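Local coordinates for protein glycosyl hydrolase BlGH5_18 (Bifidobacterium longum subsp. infantis, PDB 7LQX) that probably hydrolyses glycosidic bonds during N-glycan breakdown in a gut bacterium, as a family GH5 subfamily 18 glycoside hydrolase, at residues Gly332-Asp335 against Asn339-Pro342; Pro74-Ile79 against Val135-Thr140; Arg380-Cys383 against Gly387-Phe390. One frame throughout, in Å; residues are numbered along the deposited sequence.

Contact 1 of 3, residues Gly332-Asp335 against Asn339-Pro342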
loop_
_atom_site.group_PDB
_atom_site.type_symbol
_atom_site.label_atom_id
_atom_site.label_comp_id
_atom_site.label_asym_id
_atom_site.label_seq_id
_atom_site.Cartn_x
_atom_site.Cartn_y
_atom_site.Cartn_z
ATOM N N GLY A 332 -8.669 2.178 23.727
ATOM C CA GLY A 332 -8.976 3.575 23.931
ATOM C C GLY A 332 -9.284 3.937 25.372
ATOM O O GLY A 332 -9.640 3.108 26.214
ATOM N N LEU A 333 -9.164 5.245 25.629
ATOM C CA LEU A 333 -9.702 5.867 26.831
ATOM C C LEU A 333 -11.168 6.238 26.648
ATOM O O LEU A 333 -11.898 6.361 27.635
ATOM C CB LEU A 333 -8.902 7.129 27.157
ATOM C CG LEU A 333 -7.409 6.957 27.411
ATOM C CD1 LEU A 333 -6.818 8.333 27.728
ATOM C CD2 LEU A 333 -7.151 5.967 28.519
ATOM N N PHE A 334 -11.588 6.442 25.401
ATOM C CA PHE A 334 -12.975 6.651 25.019
ATOM C C PHE A 334 -13.400 5.468 24.164
ATOM O O PHE A 334 -12.587 4.899 23.426
ATOM C CB PHE A 334 -13.132 7.915 24.166
ATOM C CG PHE A 334 -12.787 9.175 24.883
ATOM C CD1 PHE A 334 -13.741 9.849 25.624
ATOM C CD2 PHE A 334 -11.509 9.691 24.828
ATOM C CE1 PHE A 334 -13.424 11.017 26.291
ATOM C CE2 PHE A 334 -11.184 10.859 25.501
ATOM C CZ PHE A 334 -12.141 11.520 26.232
ATOM N N ASP A 335 -14.672 5.091 24.263
ATOM C CA ASP A 335 -15.189 3.995 23.455
ATOM C C ASP A 335 -15.454 4.476 22.029
ATOM O O ASP A 335 -15.249 5.642 21.684
ATOM C CB ASP A 335 -16.374 3.320 24.146
ATOM C CG ASP A 335 -17.587 4.207 24.264
ATOM O OD1 ASP A 335 -17.790 5.110 23.421
ATOM O OD2 ASP A 335 -18.363 3.978 25.221
ATOM N N ASN A 339 -17.515 8.040 24.240
ATOM C CA ASN A 339 -17.802 8.211 25.656
ATOM C C ASN A 339 -16.681 7.680 26.526
ATOM O O ASN A 339 -16.080 6.645 26.230
ATOM C CB ASN A 339 -19.113 7.514 25.979
ATOM C CG ASN A 339 -20.254 8.109 25.208
ATOM O OD1 ASN A 339 -20.392 9.331 25.156
ATOM N ND2 ASN A 339 -21.044 7.270 24.555
ATOM N N ILE A 340 -16.390 8.417 27.598
ATOM C CA ILE A 340 -15.243 8.099 28.433
ATOM C C ILE A 340 -15.411 6.727 29.071
ATOM O O ILE A 340 -16.507 6.339 29.501
ATOM C CB ILE A 340 -15.069 9.208 29.486
ATOM C CG1 ILE A 340 -13.710 9.089 30.171
ATOM C CG2 ILE A 340 -16.185 9.165 30.522
ATOM C CD1 ILE A 340 -13.426 10.211 31.165
ATOM N N LYS A 341 -14.328 5.991 29.129
ATOM C CA LYS A 341 -14.271 4.692 29.770
ATOM C C LYS A 341 -13.638 4.812 31.145
ATOM O O LYS A 341 -12.993 5.818 31.464
ATOM C CB LYS A 341 -13.444 3.733 28.909
ATOM C CG LYS A 341 -14.037 3.515 27.530
ATOM C CD LYS A 341 -13.073 2.883 26.535
ATOM C CE LYS A 341 -12.605 1.503 26.961
ATOM N NZ LYS A 341 -11.602 0.958 26.001
ATOM N N PRO A 342 -13.802 3.797 31.997
ATOM C CA PRO A 342 -13.179 3.868 33.328
ATOM C C PRO A 342 -11.688 4.154 33.280
ATOM O O PRO A 342 -11.180 4.915 34.109
ATOM C CB PRO A 342 -13.519 2.501 33.938
ATOM C CG PRO A 342 -14.834 2.152 33.297
ATOM C CD PRO A 342 -14.683 2.618 31.864
HETATM O O HOH W 1 -20.910 4.467 25.022
HETATM O O HOH W 2 -17.721 4.148 27.956
#
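Lys341 runs its side chain along the backbone of Gly332-Asp335, and this is the tight half of the contact. Its CD packs 3.5 Å from Phe334 C, and a bend at chi3 (61°) brings NZ to Gly332 O at 2.9 Å. Asp316 forms a salt bridge with the same group, so the ammonium has both a carbonyl and a carboxylate as partners. Beside it the backbones join: Lys341 N donates to Leu333 O at 2.9 Å, and Asp335 N donates to Asn339 O, also at 2.9 Å. These two bonds flank Phe334 and Ile340, a non-hydrogen-bonded antiparallel pair and a single bridge that closes a hairpin-like turn. The turn lies between the last strand of the GH5 (beta/alpha)8 barrel, 306-312, and helix 342-354, with Lys341 as that helix's N-cap residue. The Phe334 ring carbon CE1 comes within 4.0 Å of Ile340 CB, while the ring also meets His315 and Leu58. The Asp335 end is looser and wetter. There OD1 takes Asn339 N at 3.1 Å from above the carboxylate plane, 55° out of it, and accepts His337 N as well. Its other oxygen, OD2, faces water: one molecule donates to OD2 at 2.6 Å and accepts from Asn339 ND2, spanning a carboxylate and an amide whose planes stand 83° apart.

Contact 2 of 3, residues Pro74-Ile79 against Val135-Thr140. With EDO (1,2-ethanediol), chain B.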
loop_
_atom_site.group_PDB
_atom_site.type_symbol
_atom_site.label_atom_id
_atom_site.label_comp_id
_atom_site.label_asym_id
_atom_site.label_seq_id
_atom_site.Cartn_x
_atom_site.Cartn_y
_atom_site.Cartn_z
ATOM N N PRO A 74 2.710 9.372 -2.438
ATOM C CA PRO A 74 2.261 8.204 -3.213
ATOM C C PRO A 74 3.210 7.802 -4.322
ATOM O O PRO A 74 3.149 6.656 -4.778
ATOM C CB PRO A 74 0.901 8.657 -3.766
ATOM C CG PRO A 74 1.004 10.155 -3.808
ATOM C CD PRO A 74 1.818 10.533 -2.609
ATOM N N ASN A 75 4.070 8.712 -4.763
ATOM C CA ASN A 75 5.160 8.460 -5.694
ATOM C C ASN A 75 6.389 9.056 -5.028
ATOM O O ASN A 75 6.277 10.013 -4.255
ATOM C CB ASN A 75 4.859 9.128 -7.047
ATOM C CG ASN A 75 6.001 8.996 -8.051
ATOM O OD1 ASN A 75 6.965 9.757 -8.003
ATOM N ND2 ASN A 75 5.880 8.068 -8.982
ATOM N N ARG A 76 7.559 8.479 -5.310
ATOM C CA ARG A 76 8.774 8.901 -4.621
ATOM C C ARG A 76 8.979 10.406 -4.705
ATOM O O ARG A 76 9.449 11.021 -3.746
ATOM C CB ARG A 76 9.985 8.152 -5.178
ATOM C CG ARG A 76 11.314 8.563 -4.573
ATOM C CD ARG A 76 12.420 7.575 -4.889
ATOM N NE ARG A 76 12.621 7.296 -6.309
ATOM C CZ ARG A 76 13.339 8.048 -7.134
ATOM N NH1 ARG A 76 13.926 9.159 -6.710
ATOM N NH2 ARG A 76 13.478 7.676 -8.396
ATOM N N THR A 77 8.652 11.016 -5.846
ATOM C CA THR A 77 8.828 12.449 -6.051
ATOM C C THR A 77 7.509 13.156 -6.346
ATOM O O THR A 77 7.452 14.103 -7.134
ATOM C CB THR A 77 9.852 12.713 -7.147
ATOM O OG1 THR A 77 9.459 12.032 -8.342
ATOM C CG2 THR A 77 11.219 12.203 -6.728
ATOM N N TRP A 78 6.433 12.702 -5.702
ATOM C CA TRP A 78 5.131 13.368 -5.774
ATOM C C TRP A 78 4.606 13.420 -4.341
ATOM O O TRP A 78 4.029 12.443 -3.852
ATOM C CB TRP A 78 4.158 12.626 -6.682
ATOM C CG TRP A 78 2.926 13.409 -7.037
ATOM C CD1 TRP A 78 1.682 13.301 -6.478
ATOM C CD2 TRP A 78 2.826 14.416 -8.043
ATOM N NE1 TRP A 78 0.813 14.176 -7.086
ATOM C CE2 TRP A 78 1.490 14.869 -8.054
ATOM C CE3 TRP A 78 3.729 14.959 -8.957
ATOM C CZ2 TRP A 78 1.047 15.855 -8.928
ATOM C CZ3 TRP A 78 3.287 15.937 -9.824
ATOM C CH2 TRP A 78 1.955 16.373 -9.804
ATOM N N ILE A 79 4.841 14.535 -3.669
ATOM C CA ILE A 79 4.356 14.749 -2.312
ATOM C C ILE A 79 2.990 15.406 -2.406
ATOM O O ILE A 79 2.810 16.399 -3.121
ATOM C CB ILE A 79 5.347 15.602 -1.504
ATOM C CG1 ILE A 79 6.603 14.774 -1.230
ATOM C CG2 ILE A 79 4.705 16.089 -0.210
ATOM C CD1 ILE A 79 7.764 15.582 -0.686
ATOM N N VAL A 135 16.102 7.484 0.679
ATOM C CA VAL A 135 16.527 8.369 1.759
ATOM C C VAL A 135 16.360 9.827 1.353
ATOM O O VAL A 135 15.910 10.659 2.150
ATOM C CB VAL A 135 17.974 8.048 2.175
ATOM C CG1 VAL A 135 18.487 9.080 3.172
ATOM C CG2 VAL A 135 18.053 6.643 2.748
ATOM N N LYS A 136 16.717 10.167 0.112
ATOM C CA LYS A 136 16.502 11.533 -0.347
ATOM C C LYS A 136 15.020 11.885 -0.307
ATOM O O LYS A 136 14.645 12.993 0.094
ATOM C CB LYS A 136 17.074 11.721 -1.752
ATOM C CG LYS A 136 16.843 13.114 -2.313
ATOM N N ALA A 137 14.160 10.950 -0.722
ATOM C CA ALA A 137 12.724 11.207 -0.714
ATOM C C ALA A 137 12.197 11.358 0.707
ATOM O O ALA A 137 11.316 12.188 0.972
ATOM C CB ALA A 137 11.990 10.076 -1.435
ATOM N N GLU A 138 12.717 10.557 1.635
ATOM C CA GLU A 138 12.318 10.695 3.028
ATOM C C GLU A 138 12.695 12.070 3.554
ATOM O O GLU A 138 11.887 12.749 4.195
ATOM C CB GLU A 138 12.995 9.613 3.862
ATOM C CG GLU A 138 12.500 8.217 3.573
ATOM C CD GLU A 138 13.513 7.165 3.961
ATOM O OE1 GLU A 138 13.421 6.034 3.445
ATOM O OE2 GLU A 138 14.406 7.468 4.776
ATOM N N LYS A 139 13.921 12.502 3.273
ATOM C CA LYS A 139 14.351 13.812 3.741
ATOM C C LYS A 139 13.498 14.913 3.135
ATOM O O LYS A 139 13.146 15.882 3.816
ATOM C CB LYS A 139 15.822 14.027 3.409
ATOM C CG LYS A 139 16.768 13.184 4.237
ATOM C CD LYS A 139 18.224 13.456 3.871
ATOM C CE LYS A 139 18.579 14.921 4.087
ATOM N NZ LYS A 139 20.049 15.174 4.049
ATOM N N THR A 140 13.153 14.784 1.854
ATOM C CA THR A 140 12.295 15.776 1.215
ATOM C C THR A 140 10.934 15.850 1.900
ATOM O O THR A 140 10.422 16.948 2.150
ATOM C CB THR A 140 12.153 15.457 -0.274
ATOM O OG1 THR A 140 13.455 15.406 -0.872
ATOM C CG2 THR A 140 11.333 16.516 -0.964
HETATM C C1 EDO B . -2.819 14.920 -6.212
HETATM O O1 EDO B . -1.856 14.973 -7.266
HETATM C C2 EDO B . -2.179 14.363 -4.946
HETATM O O2 EDO B . -1.581 13.089 -5.212
#
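The Ala137 methyl on helix 132-149 is met by Arg76 CG at 3.5 Å and by the arginine's own carbonyl oxygen. From CB, CG lies trans to the backbone N (chi1 177°), which lays it on that methyl; the chain then bends at chi3, and the side chain touches Trp119. NE makes a long, weak ion pair with Asp133; NH2 forms a salt bridge with Asp323 of the second subunit and a long, weak pair with a sulfate. Ile79 CD1 meets Thr140 CG2 at 3.7 Å. With OG1 beside the backbone N (chi1 -57°) and bonded back to Lys136 O, CG2 is the branch turned to Ile79. Asn75 OD1 accepts Thr77 N in an Asx turn, within a type I turn from Asn75 to Trp78. Trp78 points the other way: NE1 donates to O1 of an ethanediol, probably from the crystallisation liquor, at 2.8 Å, and the side chain packs on Met321 of the second subunit. With an alanine here the indole is gone, which would probably leave the diol less firmly held and a gap against that methionine. No hydrogen bond links 74-79 to 135-140, though the adjacent Gln73 amide donates to Ala137 O. The segments thus meet by apolar packing, the loop's polar groups reaching toward the dimer partner.

Contact 3 of 3, residues Arg380-Cys383 against Gly387-Phe390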
loop_
_atom_site.group_PDB
_atom_site.type_symbol
_atom_site.label_atom_id
_atom_site.label_comp_id
_atom_site.label_asym_id
_atom_site.label_seq_id
_atom_site.Cartn_x
_atom_site.Cartn_y
_atom_site.Cartn_z
ATOM N N ARG A 380 21.685 -8.275 25.033
ATOM C CA ARG A 380 20.413 -7.573 25.128
ATOM C C ARG A 380 19.305 -8.506 25.594
ATOM O O ARG A 380 18.374 -8.078 26.285
ATOM C CB ARG A 380 20.032 -6.951 23.784
ATOM C CG ARG A 380 20.361 -5.487 23.688
ATOM C CD ARG A 380 19.798 -4.859 22.437
ATOM N NE ARG A 380 20.729 -4.900 21.321
ATOM C CZ ARG A 380 20.466 -4.369 20.133
ATOM N NH1 ARG A 380 19.308 -3.763 19.920
ATOM N NH2 ARG A 380 21.349 -4.452 19.156
ATOM N N GLY A 381 19.370 -9.778 25.208
ATOM C CA GLY A 381 18.308 -10.698 25.573
ATOM C C GLY A 381 18.115 -10.791 27.072
ATOM O O GLY A 381 16.989 -10.909 27.554
ATOM N N ALA A 382 19.207 -10.726 27.833
ATOM C CA ALA A 382 19.097 -10.795 29.284
ATOM C C ALA A 382 18.306 -9.625 29.860
ATOM O O ALA A 382 17.874 -9.692 31.015
ATOM C CB ALA A 382 20.492 -10.814 29.905
ATOM N N CYS A 383 18.114 -8.560 29.088
ATOM C CA CYS A 383 17.343 -7.406 29.530
ATOM C C CYS A 383 15.845 -7.557 29.301
ATOM O O CYS A 383 15.071 -6.749 29.823
ATOM C CB CYS A 383 17.835 -6.146 28.812
ATOM S SG CYS A 383 19.537 -5.727 29.165
ATOM N N GLY A 387 14.608 -12.504 31.467
ATOM C CA GLY A 387 16.052 -12.461 31.444
ATOM C C GLY A 387 16.647 -12.127 32.798
ATOM O O GLY A 387 15.975 -11.668 33.720
ATOM N N SER A 388 17.960 -12.339 32.912
ATOM C CA SER A 388 18.627 -12.194 34.200
ATOM C C SER A 388 18.719 -10.739 34.650
ATOM O O SER A 388 18.576 -10.452 35.843
ATOM C CB SER A 388 20.014 -12.833 34.123
ATOM O OG SER A 388 20.693 -12.430 32.945
ATOM N N ILE A 389 18.996 -9.808 33.735
ATOM C CA ILE A 389 19.025 -8.394 34.108
ATOM C C ILE A 389 17.635 -7.940 34.530
ATOM O O ILE A 389 17.455 -7.280 35.560
ATOM C CB ILE A 389 19.554 -7.537 32.944
ATOM C CG1 ILE A 389 21.025 -7.835 32.647
ATOM C CG2 ILE A 389 19.363 -6.051 33.250
ATOM C CD1 ILE A 389 22.007 -7.357 33.723
ATOM N N PHE A 390 16.631 -8.278 33.715
ATOM C CA PHE A 390 15.238 -7.960 34.004
ATOM C C PHE A 390 14.862 -8.418 35.401
ATOM O O PHE A 390 14.343 -7.638 36.203
ATOM C CB PHE A 390 14.392 -8.667 32.937
ATOM C CG PHE A 390 12.926 -8.297 32.913
ATOM C CD1 PHE A 390 12.031 -8.883 33.798
ATOM C CD2 PHE A 390 12.436 -7.417 31.962
ATOM C CE1 PHE A 390 10.677 -8.566 33.756
ATOM C CE2 PHE A 390 11.082 -7.109 31.912
ATOM C CZ PHE A 390 10.209 -7.677 32.816
#
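Ala382 O is the atom on which Phe390 and Ile389 converge. Phe390 N reaches it at 3.3 Å, nearly straight (165°) and in the carbonyl plane; Ile389 N is closer, at 2.9 Å, but its bond is bent and weak. The carbonyl thus meets the first turn of helix 388-399, where the N-H groups have no partner one turn earlier within the helix, and it would probably also be favoured by the positive end of the helix dipole. Gly387, the N-cap residue, brings its CA to 3.3 Å from Ala382 O in a CH...O contact; a beta-carbon there would collide with that oxygen. Around this polar centre lie small apolar contacts: Ala382 CB against Ile389 CG1, and Cys383 SG 4.1 Å from Ile389 CG2. Ala382 CB also sits 3.4 Å from Ser388 OG. Phe390 turns the edge of its ring to Cys383 O, with CD2 3.5 Å away and the oxygen in the ring plane. The helix is the crossover of a beta-alpha-beta unit, leading from strand 365-369 to its parallel neighbour 403-407 in the small C-terminal domain. Beyond the first shell, Tyr256 on helix 248-264 of the barrel gives its hydroxyl to Cys383 O and packs edge-to-face with Phe390, so the two domains meet here. Ser388 OG is held by Asp428 and His432 N. The Ala382 carbonyl is held by a short 3-10 turn, Cys383 N bonding to Arg380 O at 2.9 Å, with the preceding Asn379 accepting Ala382 N, Asp213 taking the N-H groups of Arg380 and Gly381, and the Arg380 guanidinium group binding the carbonyls of Val209, His215 and Phe217.

Contacts 1 and 2 belong to the (beta/alpha)8 barrel, contact 3 to the junction between the barrel and the C-terminal domain. Contact 3 is the buried one; the other two are partly buried, and contact 2 borders the second subunit. Contacts 1 and 3 are both local, each joining segments a few residues apart at the start of a helix, and both use backbone carbonyls as acceptors. Contact 1 adds charge and water, whereas contact 3 adds apolar packing of Ala, Cys and Ile side chains and a phenyl edge. Contact 2 instead brings together parts more than fifty residues apart by apolar packing, without a hydrogen bond between its two segments. None touches another: their centres lie about 35 to 39 Å apart.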